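PDB 4RFA: Lmo0740 protein from Listeria monocytogenes, which is probably a transcription regulator of the Crp/Fnr type, pairing a cyclic nucleotide-binding-like sensor domain with a DNA-binding domain. Local coordinates for residues K27-K32 against Y107-D112; K48-I53 against D85-Y90; E152-A157 against N199-L204. One frame throughout, in Å; residues are numbered along the deposited sequence.

Contact 1: residues K27-K32 against Y107-D112; sequences KYVTKK and YKIDAD
Val29, Thr30 and Lys31 run antiparallel to Ile109, Lys108 and Tyr107, joining the outermost strand 29-35 to its inner neighbour in the β-roll of the cyclic nucleotide-binding-like domain. Thr30 and Lys108 form a hydrogen-bonded pair: Thr30 N donates to Lys108 O at 2.8 Å, and Lys108 N returns a short bond of 2.6 Å to Thr30 O. Two residues further on, past the non-hydrogen-bonded pair Val29 and Ile109, Asp110 N reaches Tyr28 O at 2.8 Å, so the pairing carries back to the end of the short helix 25-28.

Tyr107 and Lys31 share one face of the sheet with Val29 and Ile109. With CG anti to its backbone N (chi1 -168°), Lys31 passes over one face of the Tyr107 ring, CG 4.0 Å above the plane and shifted toward the rim, and its CD then lies 3.7 Å from Tyr107 OH. Val29 CG1 meets the same ring at CD1, 3.8 Å away. At the other end the Tyr28 ring and the Asp110 carboxylate lie side by side, pointing the same way, with planes 48° apart; Tyr28 CD1 is 3.4 Å from Asp110 CB.

Asp110 is the N-cap of helix 111-120, its OD1 bonded to Phe113 N, and the Phe113 ring stacks on Tyr28. Strand 49-55 flanks the far edge of strand 103-110.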
ATOM      1  N   LYS A  27       5.866  27.843  12.972  1.00 63.13           N
ATOM      2  CA  LYS A  27       4.469  27.642  13.253  1.00 61.33           C
ATOM      3  C   LYS A  27       3.960  26.314  12.691  1.00 60.31           C
ATOM      4  O   LYS A  27       3.142  25.671  13.313  1.00 59.05           O
ATOM      5  CB  LYS A  27       3.703  28.804  12.637  1.00 63.97           C
ATOM      6  CG  LYS A  27       2.201  28.684  12.579  1.00 69.72           C
ATOM      7  CD  LYS A  27       1.641  30.059  12.293  1.00 73.20           C
ATOM      8  CE  LYS A  27       0.145  30.043  12.093  1.00 79.14           C
ATOM      9  NZ  LYS A  27      -0.312  31.424  11.777  1.00 83.58           N
ATOM     10  N   TYR A  28       4.448  25.901  11.534  1.00 55.76           N
ATOM     11  CA  TYR A  28       3.932  24.701  10.910  1.00 56.82           C
ATOM     12  C   TYR A  28       4.875  23.486  10.891  1.00 53.29           C
ATOM     13  O   TYR A  28       4.484  22.405  10.444  1.00 51.91           O
ATOM     14  CB  TYR A  28       3.510  25.046   9.475  1.00 58.18           C
ATOM     15  CG  TYR A  28       2.342  26.018   9.379  1.00 61.12           C
ATOM     16  CD1 TYR A  28       1.164  25.782  10.068  1.00 66.15           C
ATOM     17  CD2 TYR A  28       2.412  27.164   8.578  1.00 66.41           C
ATOM     18  CE1 TYR A  28       0.084  26.645   9.980  1.00 67.52           C
ATOM     19  CE2 TYR A  28       1.326  28.029   8.470  1.00 68.46           C
ATOM     20  CZ  TYR A  28       0.167  27.756   9.181  1.00 68.93           C
ATOM     21  OH  TYR A  28      -0.921  28.592   9.125  1.00 71.54           O
ATOM     22  N   VAL A  29       6.119  23.656  11.315  1.00 52.47           N
ATOM     23  CA  VAL A  29       7.115  22.613  11.131  1.00 54.12           C
ATOM     24  C   VAL A  29       7.785  22.401  12.458  1.00 55.16           C
ATOM     25  O   VAL A  29       8.302  23.321  13.033  1.00 54.00           O
ATOM     26  CB  VAL A  29       8.209  22.997  10.134  1.00 53.72           C
ATOM     27  CG1 VAL A  29       9.239  21.890  10.071  1.00 49.98           C
ATOM     28  CG2 VAL A  29       7.632  23.334   8.764  1.00 54.26           C
ATOM     29  N   THR A  30       7.820  21.168  12.904  1.00 57.84           N
ATOM     30  CA  THR A  30       8.208  20.855  14.271  1.00 62.23           C
ATOM     31  C   THR A  30       9.035  19.576  14.191  1.00 61.50           C
ATOM     32  O   THR A  30       8.770  18.778  13.351  1.00 57.14           O
ATOM     33  CB  THR A  30       6.921  20.663  15.093  1.00 63.05           C
ATOM     34  OG1 THR A  30       6.625  21.889  15.766  1.00 68.22           O
ATOM     35  CG2 THR A  30       7.016  19.577  16.078  1.00 68.88           C
ATOM     36  N   LYS A  31       9.996  19.394  15.089  1.00 63.29           N
ATOM     37  CA  LYS A  31      10.892  18.248  15.089  1.00 64.04           C
ATOM     38  C   LYS A  31      10.636  17.403  16.326  1.00 62.63           C
ATOM     39  O   LYS A  31      10.355  17.949  17.405  1.00 54.33           O
ATOM     40  CB  LYS A  31      12.313  18.779  15.167  1.00 68.39           C
ATOM     41  CG  LYS A  31      13.390  17.769  14.905  1.00 72.26           C
ATOM     42  CD  LYS A  31      14.739  18.457  14.742  1.00 75.00           C
ATOM     43  CE  LYS A  31      15.282  18.971  16.058  1.00 77.40           C
ATOM     44  NZ  LYS A  31      15.577  17.864  17.010  1.00 78.61           N
ATOM     45  N   LYS A  32      10.788  16.090  16.172  1.00 55.78           N
ATOM     46  CA  LYS A  32      10.630  15.128  17.247  1.00 57.00           C
ATOM     47  C   LYS A  32      11.682  14.013  17.165  1.00 58.89           C
ATOM     48  O   LYS A  32      11.892  13.416  16.085  1.00 61.08           O
ATOM     49  CB  LYS A  32       9.258  14.507  17.120  1.00 62.60           C
ATOM     50  CG  LYS A  32       8.309  14.772  18.247  1.00 72.95           C
ATOM     51  CD  LYS A  32       8.607  13.895  19.441  1.00 76.74           C
ATOM     52  CE  LYS A  32       7.501  14.060  20.464  1.00 84.90           C
ATOM     53  NZ  LYS A  32       7.846  13.349  21.720  1.00 93.39           N
ATOM     54  N   TYR A 107      10.274  15.191  11.178  1.00 59.05           N
ATOM     55  CA  TYR A 107       9.641  16.496  11.143  1.00 58.96           C
ATOM     56  C   TYR A 107       8.126  16.370  11.097  1.00 56.07           C
ATOM     57  O   TYR A 107       7.584  15.609  10.346  1.00 55.73           O
ATOM     58  CB  TYR A 107      10.182  17.314   9.960  1.00 61.79           C
ATOM     59  CG  TYR A 107      11.542  17.898  10.275  1.00 62.85           C
ATOM     60  CD1 TYR A 107      11.670  19.073  10.989  1.00 64.08           C
ATOM     61  CD2 TYR A 107      12.694  17.211   9.937  1.00 65.00           C
ATOM     62  CE1 TYR A 107      12.927  19.580  11.310  1.00 66.81           C
ATOM     63  CE2 TYR A 107      13.951  17.706  10.254  1.00 64.99           C
ATOM     64  CZ  TYR A 107      14.064  18.878  10.924  1.00 67.59           C
ATOM     65  OH  TYR A 107      15.323  19.316  11.224  1.00 71.76           O
ATOM     66  N   LYS A 108       7.432  17.099  11.945  1.00 56.83           N
ATOM     67  CA  LYS A 108       5.974  17.139  11.857  1.00 56.80           C
ATOM     68  C   LYS A 108       5.637  18.392  11.101  1.00 53.62           C
ATOM     69  O   LYS A 108       5.991  19.475  11.550  1.00 52.64           O
ATOM     70  CB  LYS A 108       5.368  17.201  13.258  1.00 59.80           C
ATOM     71  CG  LYS A 108       3.855  17.310  13.283  1.00 64.47           C
ATOM     72  CD  LYS A 108       3.365  17.355  14.710  1.00 67.99           C
ATOM     73  CE  LYS A 108       1.873  17.647  14.775  1.00 73.23           C
ATOM     74  NZ  LYS A 108       1.500  18.040  16.157  1.00 76.33           N
ATOM     75  N   ILE A 109       4.929  18.253   9.990  1.00 52.75           N
ATOM     76  CA  ILE A 109       4.559  19.395   9.180  1.00 56.66           C
ATOM     77  C   ILE A 109       3.057  19.561   9.006  1.00 60.85           C
ATOM     78  O   ILE A 109       2.371  18.671   8.526  1.00 60.93           O
ATOM     79  CB  ILE A 109       5.148  19.286   7.774  1.00 55.07           C
ATOM     80  CG1 ILE A 109       6.649  19.073   7.841  1.00 55.71           C
ATOM     81  CG2 ILE A 109       4.845  20.561   7.036  1.00 58.17           C
ATOM     82  CD1 ILE A 109       7.239  18.428   6.629  1.00 55.72           C
ATOM     83  N   ASP A 110       2.552  20.728   9.359  1.00 66.12           N
ATOM     84  CA  ASP A 110       1.146  20.976   9.259  1.00 65.17           C
ATOM     85  C   ASP A 110       0.779  20.750   7.813  1.00 65.95           C
ATOM     86  O   ASP A 110       1.449  21.219   6.903  1.00 71.36           O
ATOM     87  CB  ASP A 110       0.798  22.380   9.758  1.00 69.23           C
ATOM     88  CG  ASP A 110      -0.606  22.791   9.383  1.00 71.11           C
ATOM     89  OD1 ASP A 110      -0.865  22.976   8.163  1.00 67.64           O
ATOM     90  OD2 ASP A 110      -1.440  22.892  10.307  1.00 72.47           O
ATOM     91  N   ALA A 111      -0.283  19.982   7.613  1.00 64.87           N
ATOM     92  CA  ALA A 111      -0.664  19.494   6.308  1.00 65.56           C
ATOM     93  C   ALA A 111      -1.262  20.590   5.403  1.00 68.07           C
ATOM     94  O   ALA A 111      -0.948  20.688   4.196  1.00 66.60           O
ATOM     95  CB  ALA A 111      -1.666  18.359   6.498  1.00 66.94           C
ATOM     96  N   ASP A 112      -2.118  21.427   5.965  1.00 73.20           N
ATOM     97  CA  ASP A 112      -2.582  22.620   5.204  1.00 83.26           C
ATOM     98  C   ASP A 112      -1.412  23.456   4.628  1.00 81.04           C
ATOM     99  O   ASP A 112      -1.412  23.780   3.422  1.00 78.21           O
ATOM    100  CB  ASP A 112      -3.490  23.510   6.061  1.00 88.41           C
ATOM    101  CG  ASP A 112      -4.974  23.257   5.806  1.00 95.98           C
ATOM    102  OD1 ASP A 112      -5.411  22.084   5.815  1.00 97.15           O
ATOM    103  OD2 ASP A 112      -5.708  24.250   5.593  1.00108.03           O
TER

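Contact 2: residues K48-I53 against D85-Y90; sequences KSIFFI and DAFSSY
Phe87 and Ile50 cross at about a right angle, the methyl CD1 of Ile50 coming obliquely to CE1 of the ring at 3.6 Å. The CB of Ile50 does not point at residues 85-90; the second torsion (chi2 -52°) turns CD1 toward the ring. Lys48 meets the next ring atom: its CB is 3.9 Å from Phe87 CZ, also oblique to the ring, while beyond CG the chain is extended and leads NZ to 3.8 Å from Ala86 O, too long for a bond. Between these two residues, Ser49 O sits near the ring plane at the edge, 4.4 Å from Phe87 CE1.

The ring belongs to a short 3-10 turn that lies where Crp-type domains carry the phosphate-binding cassette and probably corresponds to it, here leaning on the start of strand 49-55. Asp85 O holds the end of that turn by accepting two bonds from Ser88, one from its N and one from its OG, each at 3.0 Å. Ala111, at the start of helix 111-120, also touches Phe87. From the second subunit, Leu129 packs against Phe87, Thr130 OG1 bonds to Phe87 O, and Asp134 OD2 bonds to Ser89 OG.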
ATOM      1  N   LYS A  48      -4.394  18.622  10.971  1.00 88.52           N
ATOM      2  CA  LYS A  48      -3.594  17.415  10.935  1.00 83.37           C
ATOM      3  C   LYS A  48      -2.259  17.701  10.239  1.00 78.50           C
ATOM      4  O   LYS A  48      -2.099  18.719   9.578  1.00 77.01           O
ATOM      5  CB  LYS A  48      -4.385  16.316  10.222  1.00 84.98           C
ATOM      6  CG  LYS A  48      -5.844  16.303  10.657  1.00 90.15           C
ATOM      7  CD  LYS A  48      -6.497  14.948  10.526  1.00 95.44           C
ATOM      8  CE  LYS A  48      -7.901  14.993  11.113  1.00105.33           C
ATOM      9  NZ  LYS A  48      -8.369  13.613  11.406  1.00106.63           N
ATOM     10  N   SER A  49      -1.306  16.799  10.386  1.00 72.05           N
ATOM     11  CA  SER A  49       0.005  16.993   9.789  1.00 72.81           C
ATOM     12  C   SER A  49       0.590  15.731   9.177  1.00 66.68           C
ATOM     13  O   SER A  49       0.140  14.626   9.412  1.00 65.34           O
ATOM     14  CB  SER A  49       0.959  17.601  10.824  1.00 76.03           C
ATOM     15  OG  SER A  49       0.649  17.155  12.130  1.00 78.69           O
ATOM     16  N   ILE A  50       1.597  15.948   8.360  1.00 64.03           N
ATOM     17  CA  ILE A  50       2.343  14.928   7.676  1.00 61.34           C
ATOM     18  C   ILE A  50       3.687  14.803   8.418  1.00 62.63           C
ATOM     19  O   ILE A  50       4.182  15.801   8.930  1.00 60.77           O
ATOM     20  CB  ILE A  50       2.529  15.369   6.219  1.00 64.05           C
ATOM     21  CG1 ILE A  50       1.170  15.544   5.553  1.00 70.99           C
ATOM     22  CG2 ILE A  50       3.320  14.369   5.433  1.00 63.47           C
ATOM     23  CD1 ILE A  50       0.266  14.334   5.702  1.00 73.73           C
ATOM     24  N   PHE A  51       4.252  13.594   8.485  1.00 57.61           N
ATOM     25  CA  PHE A  51       5.517  13.356   9.215  1.00 55.49           C
ATOM     26  C   PHE A  51       6.600  12.834   8.291  1.00 53.26           C
ATOM     27  O   PHE A  51       6.395  11.879   7.607  1.00 55.94           O
ATOM     28  CB  PHE A  51       5.308  12.328  10.350  1.00 54.35           C
ATOM     29  CG  PHE A  51       4.269  12.737  11.327  1.00 55.02           C
ATOM     30  CD1 PHE A  51       2.918  12.608  11.016  1.00 60.20           C
ATOM     31  CD2 PHE A  51       4.615  13.285  12.526  1.00 56.04           C
ATOM     32  CE1 PHE A  51       1.938  13.051  11.902  1.00 61.64           C
ATOM     33  CE2 PHE A  51       3.657  13.714  13.417  1.00 56.79           C
ATOM     34  CZ  PHE A  51       2.318  13.608  13.107  1.00 61.95           C
ATOM     35  N   PHE A  52       7.756  13.478   8.261  1.00 55.63           N
ATOM     36  CA  PHE A  52       8.894  12.959   7.497  1.00 57.57           C
ATOM     37  C   PHE A  52      10.027  12.446   8.337  1.00 54.28           C
ATOM     38  O   PHE A  52      10.600  13.197   9.145  1.00 56.13           O
ATOM     39  CB  PHE A  52       9.475  14.070   6.639  1.00 69.58           C
ATOM     40  CG  PHE A  52       8.813  14.190   5.340  1.00 77.98           C
ATOM     41  CD1 PHE A  52       9.100  13.277   4.335  1.00 86.43           C
ATOM     42  CD2 PHE A  52       7.866  15.171   5.126  1.00 84.99           C
ATOM     43  CE1 PHE A  52       8.460  13.359   3.114  1.00 95.50           C
ATOM     44  CE2 PHE A  52       7.221  15.266   3.908  1.00 91.62           C
ATOM     45  CZ  PHE A  52       7.520  14.362   2.897  1.00 97.55           C
ATOM     46  N   ILE A  53      10.420  11.207   8.102  1.00 53.74           N
ATOM     47  CA  ILE A  53      11.529  10.617   8.845  1.00 54.80           C
ATOM     48  C   ILE A  53      12.796  11.088   8.162  1.00 57.16           C
ATOM     49  O   ILE A  53      12.932  10.960   6.945  1.00 51.53           O
ATOM     50  CB  ILE A  53      11.506   9.100   8.820  1.00 54.52           C
ATOM     51  CG1 ILE A  53      10.119   8.568   9.165  1.00 61.91           C
ATOM     52  CG2 ILE A  53      12.628   8.533   9.677  1.00 54.76           C
ATOM     53  CD1 ILE A  53       9.352   9.288  10.235  1.00 62.82           C
ATOM     54  N   ASP A  85      -2.451   7.948   6.431  1.00 61.10           N
ATOM     55  CA  ASP A  85      -3.559   7.131   6.928  1.00 65.52           C
ATOM     56  C   ASP A  85      -4.597   7.895   7.692  1.00 65.48           C
ATOM     57  O   ASP A  85      -5.783   7.557   7.658  1.00 68.91           O
ATOM     58  CB  ASP A  85      -3.015   6.011   7.818  1.00 73.18           C
ATOM     59  CG  ASP A  85      -2.222   4.989   7.045  1.00 75.85           C
ATOM     60  OD1 ASP A  85      -2.386   4.888   5.806  1.00 84.04           O
ATOM     61  OD2 ASP A  85      -1.433   4.259   7.677  1.00 86.96           O
ATOM     62  N   ALA A  86      -4.183   8.952   8.358  1.00 64.11           N
ATOM     63  CA  ALA A  86      -5.100   9.734   9.159  1.00 64.09           C
ATOM     64  C   ALA A  86      -6.110  10.521   8.360  1.00 69.89           C
ATOM     65  O   ALA A  86      -7.099  11.029   8.908  1.00 71.06           O
ATOM     66  CB  ALA A  86      -4.297  10.679  10.026  1.00 65.75           C
ATOM     67  N   PHE A  87      -5.846  10.680   7.067  1.00 66.60           N
ATOM     68  CA  PHE A  87      -6.774  11.350   6.191  1.00 64.27           C
ATOM     69  C   PHE A  87      -7.815  10.405   5.638  1.00 60.96           C
ATOM     70  O   PHE A  87      -8.748  10.829   5.000  1.00 62.07           O
ATOM     71  CB  PHE A  87      -6.004  12.016   5.053  1.00 65.78           C
ATOM     72  CG  PHE A  87      -5.198  13.182   5.515  1.00 69.41           C
ATOM     73  CD1 PHE A  87      -3.982  12.991   6.142  1.00 67.16           C
ATOM     74  CD2 PHE A  87      -5.703  14.470   5.388  1.00 72.60           C
ATOM     75  CE1 PHE A  87      -3.253  14.063   6.613  1.00 69.24           C
ATOM     76  CE2 PHE A  87      -4.976  15.553   5.847  1.00 75.80           C
ATOM     77  CZ  PHE A  87      -3.752  15.352   6.457  1.00 73.47           C
ATOM     78  N   SER A  88      -7.667   9.129   5.893  1.00 60.94           N
ATOM     79  CA  SER A  88      -8.518   8.141   5.241  1.00 65.30           C
ATOM     80  C   SER A  88      -9.896   8.143   5.845  1.00 68.62           C
ATOM     81  O   SER A  88     -10.025   8.208   7.054  1.00 71.02           O
ATOM     82  CB  SER A  88      -7.979   6.739   5.424  1.00 64.75           C
ATOM     83  OG  SER A  88      -8.356   6.277   6.710  1.00 71.59           O
ATOM     84  N   SER A  89     -10.896   7.979   4.990  1.00 71.36           N
ATOM     85  CA  SER A  89     -12.286   7.874   5.395  1.00 76.34           C
ATOM     86  C   SER A  89     -12.621   6.621   6.229  1.00 79.50           C
ATOM     87  O   SER A  89     -13.684   6.564   6.818  1.00 83.50           O
ATOM     88  CB  SER A  89     -13.163   7.904   4.152  1.00 75.54           C
ATOM     89  OG  SER A  89     -12.979   6.731   3.400  1.00 75.53           O
ATOM     90  N   TYR A  90     -11.709   5.649   6.282  1.00 82.35           N
ATOM     91  CA  TYR A  90     -11.891   4.396   7.015  1.00 89.91           C
ATOM     92  C   TYR A  90     -11.416   4.724   8.435  1.00 96.59           C
ATOM     93  O   TYR A  90     -11.193   5.897   8.745  1.00 97.93           O
ATOM     94  CB  TYR A  90     -10.944   3.286   6.460  1.00 88.85           C
ATOM     95  CG  TYR A  90     -11.238   2.786   5.043  1.00 88.23           C
ATOM     96  CD1 TYR A  90     -11.324   3.662   3.976  1.00 90.59           C
ATOM     97  CD2 TYR A  90     -11.376   1.426   4.766  1.00 92.97           C
ATOM     98  CE1 TYR A  90     -11.587   3.224   2.688  1.00 92.56           C
ATOM     99  CE2 TYR A  90     -11.625   0.973   3.472  1.00 93.39           C
ATOM    100  CZ  TYR A  90     -11.743   1.887   2.430  1.00 95.28           C
ATOM    101  OH  TYR A  90     -12.013   1.496   1.120  1.00 96.26           O
TER

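Contact 3: residues E152-A157 against N199-L204; sequences ERIYMA and NLLTEL
Ile154 and Leu204 carry the apolar part of this helix-helix contact, reaching toward each other tip to tip, with Ile154 CG2 3.9 Å from Leu204 CD2. That CG2 takes the crowded position between backbone N and carbonyl carbon, while CG1 stands anti to the backbone N and the chain continues extended (chi2 173°), so that CD1 reaches Leu200 and Leu201, earlier on the same helix as Leu204. CD1 lies 3.9 Å from Leu200 CB and 4.0 Å from Leu201 CD2; Ile154 crosses Leu200 obliquely and Leu201 at about a right angle.

The aromatic part is a CH-pi contact. Tyr155 and Leu204 slide past each other in opposite directions, and Leu204 CG stands over one face of the ring, shifted toward the rim, 4.1 Å from its centroid and 19° off the normal. The methyl Leu204 CD1 lies over that face too, nearest to Tyr155 CE2 at 3.4 Å. The Phe209 ring meets Tyr155 edge-to-face.

No hydrogen bond crosses between the segments; nearby, Glu203 OE1 forms a salt bridge with Lys151 NZ, and the buried Arg153 bonds through NE to Cys190 O.

The axes of segments 152-157 and 199-204 approach to 10.6 Å, at 67°, and Leu186 of helix 183-189 touches both Ile154 and Leu201. This three-helix core is consistent with the winged helix-turn-helix domain of Crp-type regulators, in which helix 194-206 probably serves as the recognition helix for DNA.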
ATOM      1  N   GLU A 152       9.732 -19.468   1.352  1.00 51.57           N
ATOM      2  CA  GLU A 152       9.596 -18.478   0.308  1.00 47.50           C
ATOM      3  C   GLU A 152       9.541 -17.082   0.863  1.00 40.13           C
ATOM      4  O   GLU A 152      10.075 -16.175   0.269  1.00 41.18           O
ATOM      5  CB  GLU A 152       8.338 -18.754  -0.483  1.00 53.12           C
ATOM      6  CG  GLU A 152       8.402 -20.071  -1.238  1.00 57.08           C
ATOM      7  CD  GLU A 152       7.071 -20.383  -1.851  1.00 60.32           C
ATOM      8  OE1 GLU A 152       6.051 -20.387  -1.112  1.00 59.46           O
ATOM      9  OE2 GLU A 152       7.048 -20.548  -3.071  1.00 64.46           O
ATOM     10  N   ARG A 153       8.867 -16.891   1.992  1.00 38.57           N
ATOM     11  CA  ARG A 153       8.795 -15.564   2.584  1.00 39.21           C
ATOM     12  C   ARG A 153      10.140 -15.007   3.035  1.00 40.76           C
ATOM     13  O   ARG A 153      10.404 -13.817   2.897  1.00 37.76           O
ATOM     14  CB  ARG A 153       7.846 -15.580   3.766  1.00 40.43           C
ATOM     15  CG  ARG A 153       6.414 -15.798   3.335  1.00 41.94           C
ATOM     16  CD  ARG A 153       5.377 -15.337   4.318  1.00 39.80           C
ATOM     17  NE  ARG A 153       5.454 -15.939   5.651  1.00 40.77           N
ATOM     18  CZ  ARG A 153       4.837 -17.051   6.045  1.00 43.79           C
ATOM     19  NH1 ARG A 153       4.119 -17.799   5.189  1.00 45.75           N
ATOM     20  NH2 ARG A 153       4.936 -17.419   7.316  1.00 45.45           N
ATOM     21  N   ILE A 154      11.007 -15.860   3.572  1.00 41.50           N
ATOM     22  CA  ILE A 154      12.271 -15.363   4.104  1.00 37.71           C
ATOM     23  C   ILE A 154      13.181 -14.856   2.987  1.00 37.55           C
ATOM     24  O   ILE A 154      13.873 -13.838   3.135  1.00 37.99           O
ATOM     25  CB  ILE A 154      12.961 -16.418   4.999  1.00 42.33           C
ATOM     26  CG1 ILE A 154      14.115 -15.776   5.770  1.00 46.07           C
ATOM     27  CG2 ILE A 154      13.456 -17.626   4.211  1.00 47.68           C
ATOM     28  CD1 ILE A 154      14.728 -16.710   6.775  1.00 52.21           C
ATOM     29  N   TYR A 155      13.190 -15.543   1.853  1.00 38.62           N
ATOM     30  CA  TYR A 155      13.933 -15.011   0.698  1.00 40.64           C
ATOM     31  C   TYR A 155      13.424 -13.657   0.297  1.00 42.22           C
ATOM     32  O   TYR A 155      14.199 -12.756   0.028  1.00 43.15           O
ATOM     33  CB  TYR A 155      13.775 -15.958  -0.496  1.00 47.58           C
ATOM     34  CG  TYR A 155      14.867 -17.038  -0.585  1.00 46.57           C
ATOM     35  CD1 TYR A 155      16.133 -16.700  -1.017  1.00 51.31           C
ATOM     36  CD2 TYR A 155      14.621 -18.363  -0.273  1.00 50.44           C
ATOM     37  CE1 TYR A 155      17.146 -17.642  -1.146  1.00 52.62           C
ATOM     38  CE2 TYR A 155      15.619 -19.329  -0.418  1.00 52.46           C
ATOM     39  CZ  TYR A 155      16.889 -18.939  -0.831  1.00 53.51           C
ATOM     40  OH  TYR A 155      17.935 -19.807  -0.983  1.00 63.06           O
HETATM   41  N   MSE A 156      12.099 -13.538   0.188  1.00 42.01           N
HETATM   42  CA  MSE A 156      11.472 -12.320  -0.283  1.00 43.65           C
HETATM   43  C   MSE A 156      11.706 -11.247   0.731  1.00 43.38           C
HETATM   44  O   MSE A 156      11.993 -10.140   0.338  1.00 41.34           O
HETATM   45  CB  MSE A 156       9.942 -12.431  -0.470  1.00 43.72           C
HETATM   46  CG  MSE A 156       9.652 -13.359  -1.639  1.00 55.18           C
HETATM   47 SE   MSE A 156       7.710 -13.807  -1.711  1.00 67.96          SE
HETATM   48  CE  MSE A 156       7.228 -11.993  -2.257  1.00 63.73           C
ATOM     49  N   ALA A 157      11.558 -11.549   2.025  1.00 37.71           N
ATOM     50  CA  ALA A 157      11.888 -10.563   3.053  1.00 38.50           C
ATOM     51  C   ALA A 157      13.343 -10.041   2.923  1.00 37.80           C
ATOM     52  O   ALA A 157      13.613  -8.847   2.963  1.00 39.11           O
ATOM     53  CB  ALA A 157      11.669 -11.151   4.434  1.00 36.69           C
ATOM     54  N   ASN A 199      16.083 -22.323  11.538  1.00 58.41           N
ATOM     55  CA  ASN A 199      16.245 -23.439  10.615  1.00 57.26           C
ATOM     56  C   ASN A 199      16.313 -23.012   9.177  1.00 55.93           C
ATOM     57  O   ASN A 199      17.130 -23.506   8.417  1.00 60.46           O
ATOM     58  CB  ASN A 199      15.093 -24.395  10.816  1.00 62.98           C
ATOM     59  CG  ASN A 199      15.226 -25.165  12.109  1.00 64.91           C
ATOM     60  OD1 ASN A 199      16.331 -25.347  12.605  1.00 70.48           O
ATOM     61  ND2 ASN A 199      14.116 -25.570  12.684  1.00 67.45           N
ATOM     62  N   LEU A 200      15.488 -22.044   8.819  1.00 52.46           N
ATOM     63  CA  LEU A 200      15.517 -21.477   7.487  1.00 48.89           C
ATOM     64  C   LEU A 200      16.792 -20.713   7.188  1.00 46.91           C
ATOM     65  O   LEU A 200      17.282 -20.803   6.088  1.00 49.64           O
ATOM     66  CB  LEU A 200      14.333 -20.547   7.283  1.00 50.94           C
ATOM     67  CG  LEU A 200      12.973 -21.265   7.378  1.00 53.77           C
ATOM     68  CD1 LEU A 200      11.851 -20.254   7.439  1.00 52.27           C
ATOM     69  CD2 LEU A 200      12.807 -22.215   6.209  1.00 56.28           C
ATOM     70  N   LEU A 201      17.293 -19.920   8.131  1.00 44.62           N
ATOM     71  CA  LEU A 201      18.563 -19.266   7.962  1.00 48.02           C
ATOM     72  C   LEU A 201      19.689 -20.258   7.661  1.00 51.83           C
ATOM     73  O   LEU A 201      20.570 -19.956   6.839  1.00 54.20           O
ATOM     74  CB  LEU A 201      18.943 -18.409   9.184  1.00 54.51           C
ATOM     75  CG  LEU A 201      18.087 -17.166   9.426  1.00 54.32           C
ATOM     76  CD1 LEU A 201      18.401 -16.589  10.796  1.00 60.27           C
ATOM     77  CD2 LEU A 201      18.308 -16.136   8.346  1.00 55.14           C
ATOM     78  N   THR A 202      19.651 -21.442   8.256  1.00 53.28           N
ATOM     79  CA  THR A 202      20.690 -22.471   7.960  1.00 56.04           C
ATOM     80  C   THR A 202      20.619 -22.903   6.509  1.00 55.65           C
ATOM     81  O   THR A 202      21.640 -22.928   5.798  1.00 51.37           O
ATOM     82  CB  THR A 202      20.544 -23.684   8.883  1.00 59.56           C
ATOM     83  OG1 THR A 202      20.752 -23.237  10.212  1.00 59.28           O
ATOM     84  CG2 THR A 202      21.557 -24.780   8.568  1.00 61.41           C
ATOM     85  N   GLU A 203      19.400 -23.169   6.041  1.00 51.97           N
ATOM     86  CA  GLU A 203      19.208 -23.545   4.646  1.00 51.92           C
ATOM     87  C   GLU A 203      19.738 -22.461   3.703  1.00 48.89           C
ATOM     88  O   GLU A 203      20.415 -22.770   2.750  1.00 51.89           O
ATOM     89  CB  GLU A 203      17.749 -23.841   4.363  1.00 57.28           C
ATOM     90  CG  GLU A 203      17.223 -25.089   5.047  1.00 65.57           C
ATOM     91  CD  GLU A 203      15.731 -25.260   4.796  1.00 71.60           C
ATOM     92  OE1 GLU A 203      15.325 -25.319   3.620  1.00 72.36           O
ATOM     93  OE2 GLU A 203      14.959 -25.312   5.769  1.00 76.94           O
ATOM     94  N   LEU A 204      19.436 -21.203   3.995  1.00 46.29           N
ATOM     95  CA  LEU A 204      19.849 -20.084   3.170  1.00 46.35           C
ATOM     96  C   LEU A 204      21.380 -19.937   3.117  1.00 49.09           C
ATOM     97  O   LEU A 204      21.932 -19.483   2.128  1.00 48.42           O
ATOM     98  CB  LEU A 204      19.188 -18.778   3.672  1.00 43.75           C
ATOM     99  CG  LEU A 204      17.895 -18.303   2.887  1.00 47.51           C
ATOM    100  CD1 LEU A 204      16.842 -19.376   2.797  1.00 48.41           C
ATOM    101  CD2 LEU A 204      17.296 -17.044   3.505  1.00 46.51           C
TER

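Contacts 1 and 2 are neighbours, their centres about 12 Å apart, in the sheet where strand 103-110 lies between strands 29-35 and 49-55; Ile109 N and Tyr107 N probably bond to Ile50 O and Phe52 O. Both segments of contact 2 fall between those of contact 1 along the chain, in keeping with the winding of a β-roll. Contact 3 comes later in the sequence, on the opposite side of the chain's centre, with its centre about 40 Å from that of contact 1 and about 34 Å from that of contact 2. Helix 126-143 comes between the two domains in sequence and probably links the sensor to the DNA-binding module; its copy in the second subunit touches contact 2.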